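Local coordinates for acyl-CoA thioester hydrolase ybgC (PDB 3GRH), which is a putative thioesterase of the outer membrane, a pectinesterase-family beta-helix lipoprotein that neither binds pectin nor shows pectinesterase activity, at residues A[247-252]-A[286-291]. Numbering follows the deposited sequence.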
loop_
_atom_site.group_PDB
_atom_site.type_symbol
_atom_site.label_atom_id
_atom_site.label_comp_id
_atom_site.label_asym_id
_atom_site.label_seq_id
_atom_site.Cartn_x
_atom_site.Cartn_y
_atom_site.Cartn_z
ATOM N N ASN A 247 -8.903 4.409 0.314
ATOM C CA ASN A 247 -7.546 4.506 0.855
ATOM C C ASN A 247 -7.193 3.289 1.724
ATOM O O ASN A 247 -6.488 3.441 2.744
ATOM C CB ASN A 247 -7.363 5.772 1.685
ATOM C CG ASN A 247 -7.503 7.047 0.900
ATOM O OD1 ASN A 247 -8.406 7.860 1.202
ATOM N ND2 ASN A 247 -6.640 7.256 -0.093
ATOM N N THR A 248 -7.490 2.065 1.272
ATOM C CA THR A 248 -7.178 0.879 1.983
ATOM C C THR A 248 -5.737 0.692 2.480
ATOM O O THR A 248 -5.540 0.404 3.653
ATOM C CB THR A 248 -7.556 -0.284 1.081
ATOM O OG1 THR A 248 -8.953 -0.194 0.761
ATOM C CG2 THR A 248 -7.289 -1.564 1.774
ATOM N N PHE A 249 -4.780 0.887 1.591
ATOM C CA PHE A 249 -3.370 0.708 1.886
ATOM C C PHE A 249 -2.682 2.046 1.611
ATOM O O PHE A 249 -2.803 2.559 0.516
ATOM C CB PHE A 249 -2.855 -0.417 1.019
ATOM C CG PHE A 249 -1.387 -0.737 1.247
ATOM C CD1 PHE A 249 -0.821 -0.786 2.534
ATOM C CD2 PHE A 249 -0.586 -1.046 0.200
ATOM C CE1 PHE A 249 0.509 -1.142 2.707
ATOM C CE2 PHE A 249 0.756 -1.370 0.387
ATOM C CZ PHE A 249 1.279 -1.429 1.604
ATOM N N PHE A 250 -1.960 2.594 2.611
ATOM C CA PHE A 250 -1.346 3.904 2.498
ATOM C C PHE A 250 0.113 3.756 2.872
ATOM O O PHE A 250 0.427 3.244 3.940
ATOM C CB PHE A 250 -2.013 4.880 3.447
ATOM C CG PHE A 250 -2.014 6.290 2.936
ATOM C CD1 PHE A 250 -3.176 6.856 2.501
ATOM C CD2 PHE A 250 -0.842 6.969 2.712
ATOM C CE1 PHE A 250 -3.196 8.146 1.952
ATOM C CE2 PHE A 250 -0.823 8.250 2.173
ATOM C CZ PHE A 250 -1.993 8.848 1.802
ATOM N N VAL A 251 1.015 4.128 1.978
ATOM C CA VAL A 251 2.389 4.189 2.376
ATOM C C VAL A 251 2.815 5.628 2.488
ATOM O O VAL A 251 2.338 6.482 1.777
ATOM C CB VAL A 251 3.273 3.512 1.429
ATOM C CG1 VAL A 251 2.956 1.972 1.489
ATOM C CG2 VAL A 251 3.051 3.938 0.015
ATOM N N THR A 252 3.645 5.930 3.462
ATOM C CA THR A 252 4.174 7.244 3.553
ATOM C C THR A 252 5.637 7.182 3.916
ATOM O O THR A 252 6.203 6.105 4.155
ATOM C CB THR A 252 3.486 8.160 4.609
ATOM O OG1 THR A 252 4.207 8.075 5.846
ATOM C CG2 THR A 252 1.973 7.919 4.864
ATOM N N GLY A 286 6.378 6.432 -1.414
ATOM C CA GLY A 286 7.274 5.347 -1.036
ATOM C C GLY A 286 7.431 4.494 -2.274
ATOM O O GLY A 286 6.631 4.573 -3.212
ATOM N N ALA A 287 8.473 3.671 -2.281
ATOM C CA ALA A 287 8.725 2.761 -3.322
ATOM C C ALA A 287 8.129 1.418 -2.898
ATOM O O ALA A 287 8.587 0.829 -1.864
ATOM C CB ALA A 287 10.167 2.607 -3.475
ATOM N N VAL A 288 7.143 0.941 -3.627
ATOM C CA VAL A 288 6.433 -0.289 -3.233
ATOM C C VAL A 288 6.410 -1.195 -4.419
ATOM O O VAL A 288 6.011 -0.767 -5.502
ATOM C CB VAL A 288 4.987 -0.047 -2.781
ATOM C CG1 VAL A 288 4.436 -1.364 -2.156
ATOM C CG2 VAL A 288 4.956 1.126 -1.785
ATOM N N VAL A 289 6.783 -2.460 -4.250
ATOM C CA VAL A 289 6.686 -3.495 -5.261
ATOM C C VAL A 289 5.620 -4.477 -4.848
ATOM O O VAL A 289 5.689 -4.952 -3.726
ATOM C CB VAL A 289 8.015 -4.179 -5.482
ATOM C CG1 VAL A 289 7.819 -5.411 -6.403
ATOM C CG2 VAL A 289 9.119 -3.257 -6.059
ATOM N N PHE A 290 4.642 -4.719 -5.708
ATOM C CA PHE A 290 3.555 -5.688 -5.490
ATOM C C PHE A 290 3.821 -6.804 -6.435
ATOM O O PHE A 290 3.810 -6.586 -7.632
ATOM C CB PHE A 290 2.223 -5.049 -5.867
ATOM C CG PHE A 290 1.844 -3.896 -5.020
ATOM C CD1 PHE A 290 1.151 -4.141 -3.846
ATOM C CD2 PHE A 290 2.117 -2.593 -5.388
ATOM C CE1 PHE A 290 0.754 -3.121 -3.041
ATOM C CE2 PHE A 290 1.713 -1.564 -4.541
ATOM C CZ PHE A 290 1.060 -1.865 -3.352
ATOM N N ASP A 291 4.038 -8.010 -5.942
ATOM C CA ASP A 291 4.286 -9.188 -6.789
ATOM C C ASP A 291 3.213 -10.237 -6.475
ATOM O O ASP A 291 2.943 -10.533 -5.293
ATOM C CB ASP A 291 5.674 -9.702 -6.620
ATOM C CG ASP A 291 6.098 -10.708 -7.712
ATOM O OD1 ASP A 291 7.283 -11.119 -7.672
ATOM O OD2 ASP A 291 5.309 -11.097 -8.614
#
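Inside the right-handed parallel beta-helix of the pectinesterase family, Phe249 and Val251 meet Val288 and the ring end of Phe290 across the core, joining strands 249-251 and 287-291 of different faces of the coil. The strand axes come within 9.5 Å, and no hydrogen bond links the two segments. With CG anti to the backbone N (chi1 -179°), the Phe249 ring extends inward, and its CE2 lies 3.8 Å from Phe290 CZ. Phe290 CZ arrives at the edge of the Phe249 ring, near its plane, while Val288 CG1, from the same strand, lies over the rim of one face of the Phe290 ring. Beside the rings one methyl of Val288, CG2, rests against both methyls of Val251, 3.8 Å from CG2 and 3.9 Å from CG1. Val270 of strand 267-271 touches both phenylalanines, and Phe321 of strand 321-324 touches both valines, so neighbouring strands of the coil continue the filling. Replacing Phe249 with an alanine would probably open a gap beside Phe290 CZ and CE1, letting that ring shift. The Phe249 side chain lies about 9 Å from that of Asp280, the predicted nucleophile; the contact itself is purely apolar, so these strands meet through van der Waals packing without directional bonds.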